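Local coordinates for protein exoglucanase A (Cellulomonas fimi, PDB 7CBD) that hydrolyses 1,4-beta-glucosidic linkages of cellulose with inversion of anomeric configuration, releasing cellobiose from the non-reducing chain ends, at residues 238-243 / 267-272; 302-307 / 424-429. All coordinates share one frame; numbering follows the deposited sequence.

Overall arrangement
Contacts 1 and 2 follow one another along the chain, the first closing before the second opens, and both belong to the family 6 catalytic domain of this cellobiohydrolase. Contact 1 fixes the loop after strand 228-231 to the start of helix 270-283; contact 2 joins the loop after strand 291-295 to the end of helix 417-425. Their centres are about 16 Å apart, yet their loops touch: P242 CG lies 3.5 Å from R306 NH2, and L243 CD1 lies 3.8 Å from P307 CB, both as packing. Contact 1 is the more buried. Both lie away from the predicted catalytic residues D149 and D371, and their first loops follow neighbouring parallel strands of the sheet.

Contact 1 (238-243 / 267-272); sequences PLEEPL and DFDEID
D269 meets the loop 238-243 with every atom of its side chain. CB sits 3.3 Å from P238 O and equally near L239 O, and CG continues past L239 O to E240 CA; a chi1 of 57° puts this CG between the backbone N and the carbonyl carbon. Here the carboxylate divides: OD2 takes the amide of E241 (E241 N to OD2, 3.0 Å), which arrives on the anti side and 25° out of the carboxylate plane, while OD1 accepts D272 N at 2.9 Å, the N-cap bond of helix 270-283. Water 3 lies within hydrogen-bonding distance of D269 OD2 and E241 O, though it has more acceptors in reach than protons to give.

The backbone adds two bonds to the first turn: E270 N to P238 O (3.0 Å) and I271 N to L239 O (3.0 Å). Beside them the I271 side chain packs on the loop, its CD1 3.8 Å from L239 CD1 and its CG1 3.7 Å from E240 CG. E241 turns its carboxylate to V325 N and D326 N, and water 2 links its OE2 to F268 O.

Amides at the helix start are thus matched by loop carbonyls and by one capping carboxylate, whose negative charge the helix dipole and the E241 amide would be expected to stabilise.

Contact 2 (302-307 / 424-429); sequences GGPNRP and VKNAYP
Water 4 ties G303 to A427: it accepts from G303 N and donates to A427 O, at 2.8 Å each, while lying at the edge of the Y428 ring, in its plane. A second water, water 5, accepts from R306 NH2 at 3.0 Å and lies 2.8 Å from Y428 OH, so it bridges the guanidinium and the phenol. The whole guanidinium lies flat on the ring, planes 6° apart, with CZ 3.7 Å from the ring centroid and only 11° off its normal. That geometry defines a stacked cation-pi pair, in which CZ sits over the centre, NH2 close over CE2 (3.5 Å) and NE inside the CD1-CE1 side, with NH1 beyond the CG-CD2 rim and CD outside the rim near CD1. The arginine is extended from CG to NE, and its chi4 of 89° then swings CZ out of that line. NH1 also donates to W301 O, which would be expected to restrain rotation of the group on the ring.

In the alpha/beta barrel of family 6, this loop follows strand 291-295 of the mainly parallel sheet, and here it meets the chain as it leaves helix 417-425. Residues G303 to R306 form a type I beta turn, closed by R306 N to G303 O.

The backbones come close at the two glycines: the CA atoms of G303 and N426 are 4.0 Å apart, and G302 N makes a weak, bent bond to N426 O. The N426 side chain runs beside G302, with CB 3.5 Å from G302 O and OD1 reaching toward G303 CA, while its ND2 bonds to G339 O.

Contact 1 (238-243 / 267-272)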
ATOM      1  N   PRO A 238      -8.121   5.221   6.729  1.00  6.13           N
ATOM      2  CA  PRO A 238      -8.533   4.158   7.653  1.00  7.02           C
ATOM      3  C   PRO A 238      -9.330   3.060   6.978  1.00  7.75           C
ATOM      4  O   PRO A 238     -10.012   3.271   5.974  1.00  7.28           O
ATOM      5  CB  PRO A 238      -9.388   4.884   8.702  1.00  7.98           C
ATOM      6  CG  PRO A 238      -9.685   6.209   8.135  1.00  9.57           C
ATOM      7  CD  PRO A 238      -8.581   6.545   7.174  1.00  6.48           C
ATOM      8  N   LEU A 239      -9.241   1.873   7.572  1.00  7.58           N
ATOM      9  CA  LEU A 239     -10.073   0.759   7.147  1.00  7.99           C
ATOM     10  C   LEU A 239     -11.548   1.108   7.304  1.00  8.42           C
ATOM     11  O   LEU A 239     -12.349   0.926   6.379  1.00  8.57           O
ATOM     12  CB  LEU A 239      -9.703  -0.475   7.972  1.00  8.79           C
ATOM     13  CG  LEU A 239     -10.359  -1.786   7.556  1.00  8.70           C
ATOM     14  CD1 LEU A 239      -9.944  -2.166   6.129  1.00  8.82           C
ATOM     15  CD2 LEU A 239     -10.011  -2.886   8.537  1.00  9.97           C
ATOM     16  N   GLU A 240     -11.922   1.611   8.480  1.00  9.88           N
ATOM     17  CA  GLU A 240     -13.271   2.075   8.760  1.00 10.11           C
ATOM     18  C   GLU A 240     -13.193   3.349   9.585  1.00  9.01           C
ATOM     19  O   GLU A 240     -12.275   3.531  10.392  1.00  9.65           O
ATOM     20  CB  GLU A 240     -14.088   1.044   9.556  1.00 14.21           C
ATOM     21  CG  GLU A 240     -14.537  -0.149   8.736  1.00 17.96           C
ATOM     22  CD  GLU A 240     -15.678  -0.906   9.382  1.00 21.86           C
ATOM     23  OE1 GLU A 240     -15.437  -1.564  10.411  1.00 22.19           O
ATOM     24  OE2 GLU A 240     -16.814  -0.842   8.857  1.00 23.38           O
ATOM     25  N   GLU A 241     -14.166   4.237   9.363  1.00  8.27           N
ATOM     26  CA  GLU A 241     -14.385   5.365  10.256  1.00  8.31           C
ATOM     27  C   GLU A 241     -15.512   4.979  11.203  1.00  9.23           C
ATOM     28  O   GLU A 241     -16.689   5.063  10.827  1.00 11.33           O
ATOM     29  CB  GLU A 241     -14.748   6.624   9.464  1.00  8.10           C
ATOM     30  CG  GLU A 241     -13.546   7.327   8.839  1.00  7.75           C
ATOM     31  CD  GLU A 241     -12.650   8.017   9.860  1.00  8.02           C
ATOM     32  OE1 GLU A 241     -12.966   7.994  11.072  1.00  8.60           O
ATOM     33  OE2 GLU A 241     -11.619   8.586   9.450  1.00  7.94           O
ATOM     34  N   PRO A 242     -15.213   4.544  12.431  1.00  9.43           N
ATOM     35  CA  PRO A 242     -16.262   3.951  13.279  1.00 10.02           C
ATOM     36  C   PRO A 242     -17.323   4.937  13.729  1.00 10.73           C
ATOM     37  O   PRO A 242     -18.483   4.548  13.921  1.00 11.65           O
ATOM     38  CB  PRO A 242     -15.471   3.408  14.477  1.00 11.11           C
ATOM     39  CG  PRO A 242     -14.226   4.256  14.514  1.00 10.93           C
ATOM     40  CD  PRO A 242     -13.888   4.512  13.073  1.00 10.52           C
ATOM     41  N   LEU A 243     -16.956   6.198  13.932  1.00  9.89           N
ATOM     42  CA  LEU A 243     -17.905   7.203  14.382  1.00 10.99           C
ATOM     43  C   LEU A 243     -18.594   7.886  13.213  1.00 12.84           C
ATOM     44  O   LEU A 243     -19.767   8.255  13.321  1.00 17.27           O
ATOM     45  CB  LEU A 243     -17.201   8.224  15.283  1.00 11.32           C
ATOM     46  CG  LEU A 243     -16.442   7.631  16.481  1.00 12.70           C
ATOM     47  CD1 LEU A 243     -15.773   8.736  17.294  1.00 13.85           C
ATOM     48  CD2 LEU A 243     -17.360   6.792  17.368  1.00 13.83           C
ATOM     49  N   ASP A 267     -16.896   8.328   0.182  1.00  6.31           N
ATOM     50  CA  ASP A 267     -16.086   7.201   0.647  1.00  5.57           C
ATOM     51  C   ASP A 267     -15.121   7.726   1.704  1.00  5.90           C
ATOM     52  O   ASP A 267     -14.088   8.318   1.378  1.00  6.69           O
ATOM     53  CB  ASP A 267     -15.317   6.543  -0.498  1.00  6.28           C
ATOM     54  CG  ASP A 267     -16.214   5.817  -1.491  1.00  7.17           C
ATOM     55  OD1 ASP A 267     -17.441   5.735  -1.280  1.00  9.10           O
ATOM     56  OD2 ASP A 267     -15.679   5.322  -2.503  1.00  7.36           O
ATOM     57  N   PHE A 268     -15.455   7.487   2.970  1.00  6.57           N
ATOM     58  CA  PHE A 268     -14.652   7.939   4.098  1.00  6.55           C
ATOM     59  C   PHE A 268     -13.597   6.921   4.512  1.00  6.36           C
ATOM     60  O   PHE A 268     -12.747   7.231   5.355  1.00  6.76           O
ATOM     61  CB  PHE A 268     -15.533   8.164   5.333  1.00  7.21           C
ATOM     62  CG  PHE A 268     -16.512   9.313   5.232  1.00  7.78           C
ATOM     63  CD1 PHE A 268     -16.584  10.146   4.124  1.00  7.72           C
ATOM     64  CD2 PHE A 268     -17.364   9.555   6.299  1.00  9.11           C
ATOM     65  CE1 PHE A 268     -17.498  11.198   4.091  1.00  7.99           C
ATOM     66  CE2 PHE A 268     -18.267  10.599   6.273  1.00  8.92           C
ATOM     67  CZ  PHE A 268     -18.339  11.420   5.168  1.00  9.14           C
ATOM     68  N   ASP A 269     -13.648   5.706   3.981  1.00  6.61           N
ATOM     69  CA  ASP A 269     -12.748   4.656   4.441  1.00  5.86           C
ATOM     70  C   ASP A 269     -12.620   3.602   3.355  1.00  5.69           C
ATOM     71  O   ASP A 269     -13.307   3.648   2.333  1.00  6.18           O
ATOM     72  CB  ASP A 269     -13.205   4.064   5.785  1.00  6.93           C
ATOM     73  CG  ASP A 269     -14.618   3.512   5.743  1.00  8.09           C
ATOM     74  OD1 ASP A 269     -14.949   2.813   4.770  1.00  9.35           O
ATOM     75  OD2 ASP A 269     -15.387   3.754   6.704  1.00 10.00           O
ATOM     76  N   GLU A 270     -11.723   2.648   3.593  1.00  5.73           N
ATOM     77  CA  GLU A 270     -11.353   1.705   2.549  1.00  5.32           C
ATOM     78  C   GLU A 270     -12.318   0.539   2.434  1.00  5.46           C
ATOM     79  O   GLU A 270     -12.420  -0.054   1.357  1.00  6.18           O
ATOM     80  CB  GLU A 270      -9.908   1.234   2.742  1.00  5.39           C
ATOM     81  CG  GLU A 270      -8.888   2.363   2.568  1.00  6.20           C
ATOM     82  CD  GLU A 270      -8.953   3.003   1.187  1.00  5.44           C
ATOM     83  OE1 GLU A 270      -8.476   2.378   0.218  1.00  6.58           O
ATOM     84  OE2 GLU A 270      -9.493   4.126   1.061  1.00  7.20           O
ATOM     85  N   ILE A 271     -13.034   0.196   3.507  1.00  5.72           N
ATOM     86  CA  ILE A 271     -14.122  -0.770   3.371  1.00  6.51           C
ATOM     87  C   ILE A 271     -15.157  -0.250   2.382  1.00  6.73           C
ATOM     88  O   ILE A 271     -15.572  -0.955   1.455  1.00  6.90           O
ATOM     89  CB  ILE A 271     -14.745  -1.092   4.743  1.00  7.92           C
ATOM     90  CG1 ILE A 271     -13.780  -1.934   5.590  1.00  8.49           C
ATOM     91  CG2 ILE A 271     -16.091  -1.801   4.581  1.00  8.70           C
ATOM     92  CD1 ILE A 271     -13.379  -3.246   4.959  1.00  9.45           C
ATOM     93  N   ASP A 272     -15.572   1.003   2.551  1.00  6.94           N
ATOM     94  CA  ASP A 272     -16.560   1.556   1.635  1.00  7.52           C
ATOM     95  C   ASP A 272     -15.984   1.719   0.234  1.00  6.88           C
ATOM     96  O   ASP A 272     -16.680   1.486  -0.760  1.00  7.55           O
ATOM     97  CB  ASP A 272     -17.101   2.874   2.185  1.00  9.58           C
ATOM     98  CG  ASP A 272     -17.872   2.689   3.488  1.00 12.04           C
ATOM     99  OD1 ASP A 272     -18.254   1.542   3.802  1.00 14.79           O
ATOM    100  OD2 ASP A 272     -18.095   3.682   4.205  1.00 13.84           O
TER
HETATM  101  O   HOH W   1     -17.316   0.977   6.533  1.00 19.00           O
HETATM  102  O   HOH W   2     -11.681   9.213   6.918  1.00  7.62           O
HETATM  103  O   HOH W   3     -17.636   3.304   8.883  1.00 14.26           O

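Contact 2 (302-307 / 424-429)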
ATOM      1  N   GLY A 302      -4.678   4.764  15.725  1.00  6.80           N
ATOM      2  CA  GLY A 302      -4.925   4.500  17.124  1.00  7.32           C
ATOM      3  C   GLY A 302      -4.148   5.426  18.040  1.00  8.55           C
ATOM      4  O   GLY A 302      -3.757   6.539  17.672  1.00  9.23           O
ATOM      5  N   GLY A 303      -3.929   4.959  19.263  1.00  8.68           N
ATOM      6  CA  GLY A 303      -3.270   5.763  20.259  1.00 10.44           C
ATOM      7  C   GLY A 303      -4.222   6.730  20.929  1.00 11.67           C
ATOM      8  O   GLY A 303      -5.432   6.725  20.683  1.00 11.10           O
ATOM      9  N   PRO A 304      -3.682   7.591  21.796  1.00 13.31           N
ATOM     10  CA  PRO A 304      -4.546   8.461  22.614  1.00 13.43           C
ATOM     11  C   PRO A 304      -5.324   9.496  21.820  1.00 12.62           C
ATOM     12  O   PRO A 304      -6.330  10.009  22.330  1.00 14.12           O
ATOM     13  CB  PRO A 304      -3.565   9.122  23.596  1.00 15.39           C
ATOM     14  CG  PRO A 304      -2.226   9.010  22.935  1.00 16.71           C
ATOM     15  CD  PRO A 304      -2.258   7.728  22.146  1.00 14.03           C
ATOM     16  N   ASN A 305      -4.909   9.822  20.596  1.00 11.72           N
ATOM     17  CA  ASN A 305      -5.637  10.819  19.819  1.00 11.95           C
ATOM     18  C   ASN A 305      -6.847  10.249  19.088  1.00 11.64           C
ATOM     19  O   ASN A 305      -7.594  11.016  18.472  1.00 13.28           O
ATOM     20  CB  ASN A 305      -4.712  11.531  18.823  1.00 13.92           C
ATOM     21  CG  ASN A 305      -3.678  12.403  19.512  1.00 17.45           C
ATOM     22  OD1 ASN A 305      -3.605  12.444  20.736  1.00 19.94           O
ATOM     23  ND2 ASN A 305      -2.870  13.101  18.726  1.00 19.45           N
ATOM     24  N   ARG A 306      -7.065   8.947  19.136  1.00 10.69           N
ATOM     25  CA  ARG A 306      -8.205   8.363  18.435  1.00 10.32           C
ATOM     26  C   ARG A 306      -9.486   8.680  19.192  1.00 11.33           C
ATOM     27  O   ARG A 306      -9.589   8.352  20.385  1.00 12.14           O
ATOM     28  CB  ARG A 306      -8.041   6.850  18.309  1.00 10.20           C
ATOM     29  CG  ARG A 306      -9.184   6.169  17.560  1.00  9.89           C
ATOM     30  CD  ARG A 306      -9.063   4.661  17.616  1.00 10.48           C
ATOM     31  NE  ARG A 306     -10.084   3.973  16.827  1.00 10.36           N
ATOM     32  CZ  ARG A 306      -9.955   3.650  15.542  1.00  9.55           C
ATOM     33  NH1 ARG A 306      -8.855   3.988  14.873  1.00  9.19           N
ATOM     34  NH2 ARG A 306     -10.936   3.005  14.921  1.00 10.13           N
ATOM     35  N   PRO A 307     -10.472   9.314  18.566  1.00 11.43           N
ATOM     36  CA  PRO A 307     -11.732   9.558  19.272  1.00 12.27           C
ATOM     37  C   PRO A 307     -12.425   8.238  19.560  1.00 13.66           C
ATOM     38  O   PRO A 307     -12.367   7.301  18.762  1.00 14.56           O
ATOM     39  CB  PRO A 307     -12.533  10.421  18.291  1.00 12.12           C
ATOM     40  CG  PRO A 307     -11.959  10.126  16.959  1.00 12.91           C
ATOM     41  CD  PRO A 307     -10.505   9.806  17.177  1.00 11.17           C
ATOM     42  N   VAL A 424       3.853   2.030  16.039  1.00  7.11           N
ATOM     43  CA  VAL A 424       3.550   0.978  17.005  1.00  7.23           C
ATOM     44  C   VAL A 424       2.714   1.524  18.158  1.00  6.72           C
ATOM     45  O   VAL A 424       1.704   0.928  18.549  1.00  8.19           O
ATOM     46  CB  VAL A 424       4.850   0.306  17.485  1.00  7.79           C
ATOM     47  CG1 VAL A 424       4.558  -0.732  18.564  1.00  9.64           C
ATOM     48  CG2 VAL A 424       5.568  -0.339  16.315  1.00  8.00           C
ATOM     49  N   LYS A 425       3.107   2.680  18.705  1.00  8.22           N
ATOM     50  CA  LYS A 425       2.336   3.292  19.785  1.00  8.67           C
ATOM     51  C   LYS A 425       0.895   3.538  19.366  1.00  8.59           C
ATOM     52  O   LYS A 425      -0.027   3.399  20.175  1.00  9.26           O
ATOM     53  CB  LYS A 425       2.969   4.618  20.188  1.00 10.33           C
ATOM     54  CG  LYS A 425       4.243   4.501  20.989  1.00 12.27           C
ATOM     55  CD  LYS A 425       4.756   5.904  21.291  1.00 16.31           C
ATOM     56  CE  LYS A 425       5.679   5.939  22.477  1.00 21.47           C
ATOM     57  NZ  LYS A 425       6.881   5.117  22.264  1.00 24.45           N
ATOM     58  N   ASN A 426       0.683   3.927  18.109  1.00  8.22           N
ATOM     59  CA  ASN A 426      -0.632   4.337  17.636  1.00  7.82           C
ATOM     60  C   ASN A 426      -1.361   3.232  16.890  1.00  8.00           C
ATOM     61  O   ASN A 426      -2.306   3.513  16.145  1.00  7.68           O
ATOM     62  CB  ASN A 426      -0.527   5.597  16.774  1.00  8.15           C
ATOM     63  CG  ASN A 426      -0.207   6.832  17.589  1.00  8.02           C
ATOM     64  OD1 ASN A 426      -0.072   6.766  18.812  1.00  9.43           O
ATOM     65  ND2 ASN A 426      -0.083   7.972  16.917  1.00  8.12           N
ATOM     66  N   ALA A 427      -0.960   1.983  17.082  1.00  7.72           N
ATOM     67  CA  ALA A 427      -1.609   0.893  16.373  1.00  7.94           C
ATOM     68  C   ALA A 427      -3.065   0.759  16.799  1.00  8.30           C
ATOM     69  O   ALA A 427      -3.415   0.960  17.967  1.00  8.41           O
ATOM     70  CB  ALA A 427      -0.878  -0.413  16.652  1.00  7.98           C
ATOM     71  N   TYR A 428      -3.920   0.441  15.835  1.00  7.90           N
ATOM     72  CA  TYR A 428      -5.293   0.049  16.113  1.00  8.04           C
ATOM     73  C   TYR A 428      -5.675  -1.066  15.147  1.00  8.51           C
ATOM     74  O   TYR A 428      -5.663  -0.842  13.930  1.00  8.40           O
ATOM     75  CB  TYR A 428      -6.274   1.213  15.977  1.00  8.92           C
ATOM     76  CG  TYR A 428      -7.649   0.820  16.454  1.00  9.78           C
ATOM     77  CD1 TYR A 428      -8.004   0.960  17.789  1.00 10.99           C
ATOM     78  CD2 TYR A 428      -8.581   0.262  15.580  1.00 11.22           C
ATOM     79  CE1 TYR A 428      -9.255   0.576  18.237  1.00 13.02           C
ATOM     80  CE2 TYR A 428      -9.837  -0.128  16.022  1.00 12.20           C
ATOM     81  CZ  TYR A 428     -10.167   0.034  17.352  1.00 13.96           C
ATOM     82  OH  TYR A 428     -11.410  -0.338  17.813  1.00 17.49           O
ATOM     83  N   PRO A 429      -6.035  -2.269  15.636  1.00  8.12           N
ATOM     84  CA  PRO A 429      -6.113  -2.674  17.048  1.00  8.72           C
ATOM     85  C   PRO A 429      -4.779  -2.563  17.782  1.00  8.61           C
ATOM     86  O   PRO A 429      -3.716  -2.506  17.160  1.00  8.57           O
ATOM     87  CB  PRO A 429      -6.538  -4.142  16.966  1.00 11.64           C
ATOM     88  CG  PRO A 429      -7.222  -4.271  15.638  1.00 12.92           C
ATOM     89  CD  PRO A 429      -6.501  -3.333  14.727  1.00 10.18           C
TER
HETATM   90  O   HOH W   4      -5.061   2.425  19.658  1.00 12.26           O
HETATM   91  O   HOH W   5     -12.996   1.486  16.436  1.00 17.71           O